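Local coordinates for protein putative malic enzyme ((S)-malate:NAD+ oxidoreductase (decarboxylating)) (Streptococcus pyogenes, PDB 2A9F) that probably catalyses the NAD+-dependent oxidative decarboxylation of (S)-malate to pyruvate, with the help of a divalent metal ion, at residues P26-K31 against S37-P42; S49-D54 against Y59-K64; D106-V111 against P129-I134. All coordinates share one frame; numbering follows the deposited sequence.

Interaction 1: residues P26-K31 against S37-P42; sequences PKVDIK and SIAYTP
With CG1 of I30 set between its backbone N and carbonyl carbon (chi1 44°), the CG2 branch is left on the flank turned to A39, and its methyl meets the alanine CB. This is the strand-to-helix connection within the malic enzyme N-terminal domain. Residues 26-31 leave strand 22-26, run on as loop, and fold back so that V28 and I30 rest against the last turn of helix 33-39. The contact is small, and its side-chain part is apolar. A39, the last helical residue here, is buried and presents its one methyl toward the loop. I30 CG2 lies 3.9 Å from A39 CB, and V28 CG1 comes within 4.1 Å of the same A39 CB. D29 bows between the two loop residues and turns its carboxylate outward, while its carbonyl oxygen passes near the same methyl.

The chain leaves helical geometry right after A39, at Y40, which is predicted to be the catalytic proton donor. The second subunit borders the loop: P26 continues the sheet into an antiparallel strand of that chain, and V28 packs on Q14 of the same subunit. V28 CG1 and I30 CG2 are themselves 4.5 Å apart, and A39 CB lies across from both.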
# COMPACT_ATOMS: atom_id res chain seq x y z
N PRO A 26 13.27 -1.49 -6.37
CA PRO A 26 14.09 -0.76 -5.39
C PRO A 26 14.89 0.23 -6.21
O PRO A 26 15.25 -0.07 -7.34
CB PRO A 26 14.96 -1.86 -4.79
CG PRO A 26 14.11 -3.12 -4.97
CD PRO A 26 13.61 -2.93 -6.38
N LYS A 27 15.13 1.42 -5.69
CA LYS A 27 15.90 2.40 -6.44
C LYS A 27 17.26 2.58 -5.81
O LYS A 27 18.00 3.51 -6.12
CB LYS A 27 15.15 3.74 -6.51
CG LYS A 27 14.60 4.30 -5.21
CD LYS A 27 13.67 5.48 -5.52
CE LYS A 27 13.04 6.08 -4.27
NZ LYS A 27 12.28 7.33 -4.58
N VAL A 28 17.57 1.63 -4.93
CA VAL A 28 18.81 1.57 -4.18
C VAL A 28 19.52 0.23 -4.47
O VAL A 28 18.89 -0.73 -4.91
CB VAL A 28 18.50 1.72 -2.66
CG1 VAL A 28 19.49 0.95 -1.82
CG2 VAL A 28 18.52 3.18 -2.29
N ASP A 29 20.83 0.17 -4.23
CA ASP A 29 21.57 -1.03 -4.45
C ASP A 29 21.22 -2.10 -3.44
O ASP A 29 21.10 -1.79 -2.25
CB ASP A 29 23.05 -0.65 -4.40
CG ASP A 29 23.70 -0.89 -5.75
OD1 ASP A 29 23.41 -1.93 -6.38
OD2 ASP A 29 24.50 -0.03 -6.19
N ILE A 30 21.02 -3.35 -3.86
CA ILE A 30 20.65 -4.42 -2.91
C ILE A 30 21.08 -5.83 -3.28
O ILE A 30 20.47 -6.79 -2.81
CB ILE A 30 19.11 -4.48 -2.71
CG1 ILE A 30 18.41 -4.36 -4.05
CG2 ILE A 30 18.64 -3.43 -1.71
CD1 ILE A 30 16.94 -4.42 -3.93
N LYS A 31 22.12 -5.99 -4.08
CA LYS A 31 22.56 -7.33 -4.48
C LYS A 31 23.61 -7.98 -3.55
O LYS A 31 23.88 -9.17 -3.68
CB LYS A 31 23.14 -7.31 -5.90
CG LYS A 31 22.54 -6.27 -6.85
CD LYS A 31 23.40 -6.14 -8.11
CE LYS A 31 23.07 -4.89 -8.94
NZ LYS A 31 23.89 -4.78 -10.19
N SER A 37 23.58 -4.16 4.31
CA SER A 37 23.95 -3.59 5.60
C SER A 37 23.67 -2.10 5.60
O SER A 37 23.73 -1.44 6.64
CB SER A 37 25.43 -3.87 5.90
OG SER A 37 26.27 -3.47 4.83
N ILE A 38 23.36 -1.59 4.42
CA ILE A 38 23.06 -0.18 4.25
C ILE A 38 21.55 -0.00 4.07
O ILE A 38 20.93 0.85 4.72
CB ILE A 38 23.82 0.36 3.01
CG1 ILE A 38 25.33 0.29 3.28
CG2 ILE A 38 23.37 1.77 2.69
CD1 ILE A 38 26.19 0.75 2.12
N ALA A 39 20.95 -0.82 3.20
CA ALA A 39 19.51 -0.74 2.95
C ALA A 39 18.68 -1.42 4.03
O ALA A 39 17.50 -1.13 4.15
CB ALA A 39 19.18 -1.35 1.58
N TYR A 40 19.29 -2.31 4.81
CA TYR A 40 18.53 -2.99 5.86
C TYR A 40 19.25 -3.20 7.19
O TYR A 40 20.13 -2.43 7.58
CB TYR A 40 18.01 -4.34 5.33
CG TYR A 40 16.86 -4.90 6.14
CD1 TYR A 40 15.69 -4.16 6.34
CD2 TYR A 40 16.98 -6.14 6.79
CE1 TYR A 40 14.67 -4.62 7.18
CE2 TYR A 40 15.97 -6.61 7.62
CZ TYR A 40 14.82 -5.85 7.82
OH TYR A 40 13.86 -6.28 8.70
N THR A 41 18.85 -4.26 7.88
CA THR A 41 19.33 -4.69 9.19
C THR A 41 20.25 -3.78 10.01
O THR A 41 19.77 -3.14 10.96
CB THR A 41 19.96 -6.10 9.12
OG1 THR A 41 19.03 -7.01 8.52
CG2 THR A 41 20.29 -6.61 10.52
N PRO A 42 21.56 -3.70 9.69
CA PRO A 42 22.38 -2.81 10.53
C PRO A 42 22.17 -1.29 10.37
O PRO A 42 21.53 -0.66 11.21
CB PRO A 42 23.81 -3.26 10.20
CG PRO A 42 23.70 -3.65 8.76
CD PRO A 42 22.38 -4.40 8.68

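Interaction 2: residues S49-D54 against Y59-K64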
# COMPACT_ATOMS: atom_id res chain seq x y z
N SER A 49 15.97 5.98 13.59
CA SER A 49 16.31 6.84 14.71
C SER A 49 16.17 8.34 14.46
O SER A 49 15.62 9.06 15.28
CB SER A 49 17.73 6.54 15.20
OG SER A 49 17.73 5.51 16.17
N ALA A 50 16.68 8.81 13.32
CA ALA A 50 16.57 10.23 13.02
C ALA A 50 15.11 10.63 13.00
O ALA A 50 14.74 11.68 13.55
CB ALA A 50 17.24 10.56 11.68
N ILE A 51 14.27 9.79 12.38
CA ILE A 51 12.84 10.06 12.27
C ILE A 51 12.13 9.99 13.61
O ILE A 51 11.17 10.72 13.86
CB ILE A 51 12.17 9.06 11.26
CG1 ILE A 51 12.87 9.15 9.90
CG2 ILE A 51 10.70 9.41 11.06
CD1 ILE A 51 12.31 8.19 8.88
N ALA A 52 12.59 9.12 14.50
CA ALA A 52 11.96 9.00 15.81
C ALA A 52 12.11 10.30 16.62
O ALA A 52 11.28 10.59 17.49
CB ALA A 52 12.55 7.81 16.58
N LYS A 53 13.17 11.06 16.33
CA LYS A 53 13.42 12.33 17.02
C LYS A 53 12.74 13.50 16.31
O LYS A 53 12.32 14.46 16.95
CB LYS A 53 14.93 12.62 17.11
CG LYS A 53 15.66 11.89 18.23
CD LYS A 53 17.16 12.12 18.10
CE LYS A 53 17.95 11.35 19.16
NZ LYS A 53 17.70 11.84 20.54
N ASP A 54 12.67 13.41 14.98
CA ASP A 54 12.05 14.43 14.14
C ASP A 54 11.19 13.74 13.08
O ASP A 54 11.69 13.31 12.03
CB ASP A 54 13.14 15.28 13.46
CG ASP A 54 12.57 16.37 12.54
OD1 ASP A 54 11.33 16.50 12.44
OD2 ASP A 54 13.38 17.10 11.92
N TYR A 59 9.43 12.84 5.44
CA TYR A 59 9.32 13.32 4.06
C TYR A 59 10.63 13.30 3.28
O TYR A 59 10.62 13.35 2.06
CB TYR A 59 8.73 14.73 4.00
CG TYR A 59 7.22 14.76 3.92
CD1 TYR A 59 6.44 15.05 5.05
CD2 TYR A 59 6.57 14.48 2.72
CE1 TYR A 59 5.04 15.06 4.97
CE2 TYR A 59 5.19 14.48 2.64
CZ TYR A 59 4.43 14.77 3.77
OH TYR A 59 3.07 14.75 3.66
N ASP A 60 11.75 13.25 3.98
CA ASP A 60 13.05 13.25 3.32
C ASP A 60 13.66 11.86 3.21
O ASP A 60 14.35 11.56 2.24
CB ASP A 60 14.04 14.13 4.08
CG ASP A 60 13.49 15.48 4.41
OD1 ASP A 60 14.18 16.48 4.12
OD2 ASP A 60 12.37 15.55 4.96
N LEU A 61 13.40 11.03 4.21
CA LEU A 61 14.00 9.70 4.28
C LEU A 61 13.12 8.48 3.95
O LEU A 61 13.61 7.35 3.97
CB LEU A 61 14.63 9.53 5.67
CG LEU A 61 15.51 10.71 6.14
CD1 LEU A 61 15.88 10.54 7.60
CD2 LEU A 61 16.75 10.83 5.29
N THR A 62 11.85 8.67 3.64
CA THR A 62 10.99 7.53 3.32
C THR A 62 10.24 7.78 2.03
O THR A 62 10.28 8.89 1.50
CB THR A 62 9.96 7.25 4.44
OG1 THR A 62 8.87 8.17 4.32
CG2 THR A 62 10.61 7.40 5.81
N THR A 63 9.54 6.77 1.53
CA THR A 63 8.81 6.95 0.29
C THR A 63 7.55 7.77 0.47
O THR A 63 6.85 8.04 -0.49
CB THR A 63 8.46 5.62 -0.39
OG1 THR A 63 7.76 4.77 0.53
CG2 THR A 63 9.71 4.95 -0.88
N LYS A 64 7.26 8.19 1.69
CA LYS A 64 6.09 9.02 1.94
C LYS A 64 6.22 10.29 1.09
O LYS A 64 5.23 10.95 0.75
CB LYS A 64 6.03 9.41 3.43
CG LYS A 64 4.83 10.26 3.82
CD LYS A 64 4.97 10.76 5.25
CE LYS A 64 3.74 11.54 5.70
NZ LYS A 64 2.52 10.67 5.79
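Two consecutive short helices of the malic enzyme N-terminal domain, 45-53 and 58-61, are joined by a brief connection and pack here through I51, L61 and T62. The contact is buried and apolar, with no hydrogen bond across it. I51 does most of the work. Its CG1 sits beside the backbone N (chi1 -56°) and the chain is extended beyond it, which carries CD1 out to the end of the second helix. There CD1 meets the methyl of T62, with I51 CD1 to T62 CG2 at 3.6 Å. Further back along the same side chain, I51 CG1 lies 4.0 Å from L61 CD1. The isoleucine and leucine side chains run antiparallel alongside one another, so L61 CB also ends up close to I51 CD1 while the leucine tip reaches back toward the first helix. That tip runs on to the edge of the contact, where L61 CD1 lies 4.3 Å from A50 CB.

T62 has two jobs. Its chi1 of 79° puts CG2 beside the backbone N, facing I51, and leaves OG1 between the backbone N and the carbonyl carbon, from where it bonds to A58 O and accepts from K64 N. The second of these bonds forms an ST turn as the chain leaves the helix and enters the 3-10 segment that follows. The methyl can therefore pack while the hydroxyl of this buried residue is satisfied. The second subunit lies alongside the contact, with its P90 against I51 and its E93 accepting from T63 N. Just past the turn, K64 CD sits over the centre of the Y59 ring, and the bond that closes the turn, K64 N to T62 OG1, measures 3.1 Å.

Interaction 3: residues D106-V111 against P129-I134; sequences DAIPIV and PTFGGI
F131 points its ring at strand 106-111, where I108 and I110 receive its far end. Within this chain, I108 and I110 lie on an outermost strand of the parallel four-stranded sheet of the malic enzyme N-terminal domain, and F131 in the loop that leads into strand 133-136. Strand 67-72 lies between 106-111 and 133-136, so the segments are not on neighbouring strands. A beta-alpha-beta crossover through helix 117-127 links them, and F131 spans the width of the middle strand, touching T67 and A69 of it on the way.

The two isoleucines, two positions apart on the strand, present their side chains on the same side of the sheet but engage the ring differently. I108 lies nearly perpendicular to the phenylalanine side chain, and its CG1 comes to the ring edge, near the ring plane, 3.7 Å from F131 CE1. I110 comes from the direction opposite to F131, and its extended chain (chi2 176°) brings CD1 obliquely to F131 CZ at 4.0 Å. The two branches thus take adjacent atoms at the end of the ring.

The second subunit shares this surface: its V24 packs on I108 and its L127 on I110. T130 OG1 also bonds to V111 N of the second subunit, and the same bond is repeated with the roles of the chains exchanged. The methyl of T130 covers one face of the phenylalanine ring, with T130 CG2 lying 3.2 Å above the plane of the F131 ring, over its centre.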
# COMPACT_ATOMS: atom_id res chain seq x y z
N ASP A 106 4.48 8.10 -7.32
CA ASP A 106 4.42 6.69 -6.98
C ASP A 106 3.06 6.48 -6.31
O ASP A 106 2.78 7.05 -5.24
CB ASP A 106 5.57 6.32 -6.03
CG ASP A 106 6.96 6.39 -6.70
OD1 ASP A 106 7.19 5.66 -7.71
OD2 ASP A 106 7.82 7.18 -6.21
N ALA A 107 2.20 5.70 -6.94
CA ALA A 107 0.87 5.44 -6.41
C ALA A 107 0.67 3.94 -6.20
O ALA A 107 0.95 3.14 -7.08
CB ALA A 107 -0.20 6.01 -7.37
N ILE A 108 0.17 3.59 -5.01
CA ILE A 108 -0.10 2.22 -4.61
C ILE A 108 -1.61 1.99 -4.68
O ILE A 108 -2.37 2.67 -4.01
CB ILE A 108 0.33 1.96 -3.12
CG1 ILE A 108 1.78 2.37 -2.88
CG2 ILE A 108 0.15 0.49 -2.77
CD1 ILE A 108 2.79 1.55 -3.62
N PRO A 109 -2.08 1.03 -5.48
CA PRO A 109 -3.53 0.82 -5.52
C PRO A 109 -3.96 -0.01 -4.30
O PRO A 109 -3.31 -1.00 -3.96
CB PRO A 109 -3.74 0.10 -6.84
CG PRO A 109 -2.50 -0.69 -6.98
CD PRO A 109 -1.41 0.25 -6.54
N ILE A 110 -5.03 0.40 -3.62
CA ILE A 110 -5.50 -0.30 -2.43
C ILE A 110 -7.02 -0.40 -2.33
O ILE A 110 -7.72 0.63 -2.27
CB ILE A 110 -4.98 0.36 -1.14
CG1 ILE A 110 -3.49 0.12 -1.01
CG2 ILE A 110 -5.67 -0.22 0.07
CD1 ILE A 110 -2.86 0.81 0.18
N VAL A 111 -7.52 -1.63 -2.28
CA VAL A 111 -8.96 -1.85 -2.18
C VAL A 111 -9.33 -2.55 -0.89
O VAL A 111 -8.77 -3.58 -0.56
CB VAL A 111 -9.48 -2.69 -3.37
CG1 VAL A 111 -9.42 -1.87 -4.64
CG2 VAL A 111 -8.65 -3.96 -3.52
N PRO A 129 0.02 7.65 7.87
CA PRO A 129 1.46 7.73 8.16
C PRO A 129 2.33 7.28 7.00
O PRO A 129 3.36 7.89 6.70
CB PRO A 129 1.62 6.82 9.37
CG PRO A 129 0.33 6.97 10.07
CD PRO A 129 -0.68 6.93 8.95
N THR A 130 1.90 6.20 6.36
CA THR A 130 2.60 5.57 5.25
C THR A 130 2.76 6.44 4.02
O THR A 130 3.83 6.48 3.39
CB THR A 130 1.85 4.29 4.80
OG1 THR A 130 2.00 3.26 5.78
CG2 THR A 130 2.37 3.80 3.46
N PHE A 131 1.68 7.13 3.67
CA PHE A 131 1.65 7.91 2.47
C PHE A 131 1.82 9.41 2.56
O PHE A 131 1.75 9.99 3.65
CB PHE A 131 0.38 7.55 1.74
CG PHE A 131 0.24 6.09 1.48
CD1 PHE A 131 0.90 5.49 0.42
CD2 PHE A 131 -0.51 5.29 2.34
CE1 PHE A 131 0.81 4.12 0.21
CE2 PHE A 131 -0.61 3.92 2.14
CZ PHE A 131 0.05 3.33 1.07
N GLY A 132 2.06 10.01 1.40
CA GLY A 132 2.21 11.45 1.32
C GLY A 132 0.94 12.03 0.73
O GLY A 132 0.78 13.25 0.68
N GLY A 133 0.04 11.16 0.28
CA GLY A 133 -1.21 11.60 -0.30
C GLY A 133 -2.23 10.50 -0.52
O GLY A 133 -1.88 9.36 -0.83
N ILE A 134 -3.51 10.83 -0.35
CA ILE A 134 -4.58 9.87 -0.52
C ILE A 134 -5.53 10.26 -1.64
O ILE A 134 -6.06 11.37 -1.64
CB ILE A 134 -5.44 9.73 0.75
CG1 ILE A 134 -4.56 9.35 1.95
CG2 ILE A 134 -6.51 8.69 0.51
CD1 ILE A 134 -3.74 8.07 1.77

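How the interactions relate
The three contacts follow one another along the chain, each closing before the next opens, and all lie in the malic enzyme N-terminal domain on the same side of the chain's centre. Interactions 1 and 2 involve the successive helices 33-39, 45-53 and 58-61; their centres are about 17 Å apart and they do not touch. Interaction 3, in the parallel sheet, is centred about 22 Å from the centre of interaction 1 and about 17 Å from that of interaction 2. It touches interaction 2 directly: K64 NZ probably bonds to P129 O, while F131 O is modelled too close to NZ to be taken at face value. All three lie where helices or sheet border the second subunit.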